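Local atomic coordinates of genome polyprotein (PDB entry 6QWT), a protein that probably copies the viral RNA genome, this chain being the 3Dpol RNA-dependent RNA polymerase released from the C-terminal end of a picornaviral polyprotein. Residues V387-E390 with I396-V399. Sequence-based numbering, arbitrary orientation.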
loop_
_atom_site.group_PDB
_atom_site.type_symbol
_atom_site.label_atom_id
_atom_site.label_comp_id
_atom_site.label_asym_id
_atom_site.label_seq_id
_atom_site.Cartn_x
_atom_site.Cartn_y
_atom_site.Cartn_z
ATOM N N VAL A 387 -6.535 -11.083 -17.786
ATOM C CA VAL A 387 -6.597 -11.673 -19.115
ATOM C C VAL A 387 -6.458 -13.188 -19.012
ATOM O O VAL A 387 -5.405 -13.684 -18.600
ATOM C CB VAL A 387 -5.521 -11.104 -20.055
ATOM C CG1 VAL A 387 -5.587 -11.798 -21.406
ATOM C CG2 VAL A 387 -5.695 -9.598 -20.213
ATOM N N PRO A 388 -7.483 -13.965 -19.367
ATOM C CA PRO A 388 -7.350 -15.430 -19.326
ATOM C C PRO A 388 -6.276 -15.931 -20.283
ATOM O O PRO A 388 -6.037 -15.354 -21.345
ATOM C CB PRO A 388 -8.741 -15.925 -19.745
ATOM C CG PRO A 388 -9.662 -14.783 -19.433
ATOM C CD PRO A 388 -8.855 -13.540 -19.685
ATOM N N ASP A 389 -5.625 -17.021 -19.887
ATOM C CA ASP A 389 -4.600 -17.625 -20.727
ATOM C C ASP A 389 -5.224 -18.210 -21.989
ATOM O O ASP A 389 -6.308 -18.800 -21.950
ATOM C CB ASP A 389 -3.851 -18.704 -19.944
ATOM C CG ASP A 389 -2.675 -19.280 -20.712
ATOM O OD1 ASP A 389 -2.804 -20.408 -21.235
ATOM O OD2 ASP A 389 -1.623 -18.608 -20.789
ATOM N N GLU A 390 -4.534 -18.037 -23.120
ATOM C CA GLU A 390 -5.086 -18.460 -24.405
ATOM C C GLU A 390 -5.288 -19.969 -24.470
ATOM O O GLU A 390 -6.197 -20.442 -25.161
ATOM C CB GLU A 390 -4.172 -18.001 -25.544
ATOM C CG GLU A 390 -4.605 -16.697 -26.202
ATOM C CD GLU A 390 -3.596 -16.190 -27.220
ATOM O OE1 GLU A 390 -3.322 -14.970 -27.231
ATOM O OE2 GLU A 390 -3.078 -17.009 -28.009
ATOM N N ILE A 396 -5.566 -16.942 -15.082
ATOM C CA ILE A 396 -5.703 -15.537 -15.448
ATOM C C ILE A 396 -4.357 -14.843 -15.300
ATOM O O ILE A 396 -3.747 -14.879 -14.225
ATOM C CB ILE A 396 -6.772 -14.841 -14.587
ATOM C CG1 ILE A 396 -8.034 -15.706 -14.501
ATOM C CG2 ILE A 396 -7.093 -13.464 -15.149
ATOM C CD1 ILE A 396 -8.710 -15.953 -15.838
ATOM N N HIS A 397 -3.910 -14.191 -16.380
ATOM C CA HIS A 397 -2.669 -13.427 -16.382
ATOM C C HIS A 397 -2.888 -12.053 -15.751
ATOM O O HIS A 397 -3.883 -11.385 -16.050
ATOM C CB HIS A 397 -2.147 -13.237 -17.808
ATOM C CG HIS A 397 -1.616 -14.486 -18.442
ATOM N ND1 HIS A 397 -0.302 -14.883 -18.319
ATOM C CD2 HIS A 397 -2.217 -15.410 -19.228
ATOM C CE1 HIS A 397 -0.118 -16.005 -18.992
ATOM N NE2 HIS A 397 -1.264 -16.346 -19.553
ATOM N N PRO A 398 -1.979 -11.608 -14.885
ATOM C CA PRO A 398 -1.936 -10.188 -14.510
ATOM C C PRO A 398 -1.145 -9.400 -15.542
ATOM O O PRO A 398 0.081 -9.519 -15.633
ATOM C CB PRO A 398 -1.238 -10.214 -13.143
ATOM C CG PRO A 398 -0.364 -11.427 -13.194
ATOM C CD PRO A 398 -1.028 -12.423 -14.110
ATOM N N VAL A 399 -1.851 -8.603 -16.339
ATOM C CA VAL A 399 -1.250 -7.870 -17.447
ATOM C C VAL A 399 -1.119 -6.415 -17.013
ATOM O O VAL A 399 -2.086 -5.648 -17.057
ATOM C CB VAL A 399 -2.071 -8.014 -18.730
ATOM C CG1 VAL A 399 -1.374 -7.317 -19.898
ATOM C CG2 VAL A 399 -2.295 -9.488 -19.036
#
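Val387 and His397 form an antiparallel hydrogen-bonded pair, Val387 N reaching His397 O at 3.2 Å and His397 N giving the shorter return bond to Val387 O at 2.7 Å. Next to them Pro388 faces Ile396 as a non-hydrogen-bonded pair, a place where the proline's lack of an N-H costs no cross-strand bond. On the face carrying Val387 and His397, chi1 -71° sets the imidazole CG anti to the carbonyl carbon and carries the ring out beside Asp389, and chi2 then brings NE2 to the carboxylate. His397 NE2 donates to Asp389 OD2 at 2.6 Å in a nearly straight bond (170°). The oxygen lies almost in the imidazole plane and accepts through its anti lone pair, while carboxylate and ring are turned 34° against each other. Strands 384-388 and 396-400 form the hairpin that the Phe-Leu-Lys-Arg sequence of motif E leads into, the primer grip of picornaviral polymerases at the junction of palm and thumb, packed here between helices 212-222 and 459-469. Asp389 sits where the chain leaves the first strand, and its OD1 accepts from the backbone N of Arg391 and of Phe392, so one carboxylate ties the connecting loop to the histidine of the returning strand. OD2 also takes a bond from Gln463, and the His397 ring stacks on Trp466 and is hydrogen-bonded through ND1 to His430; bonds at both ring nitrogens should hold the imidazole against rotation. Farther along the same face, Val387 CG2 meets Val399 CG2 at 3.6 Å, methyl to methyl. On the reverse face Ile396 and Pro388 run alongside each other: the isoleucine CD1 comes within 3.9 Å of Pro388 CG, and both side chains rest on Tyr220.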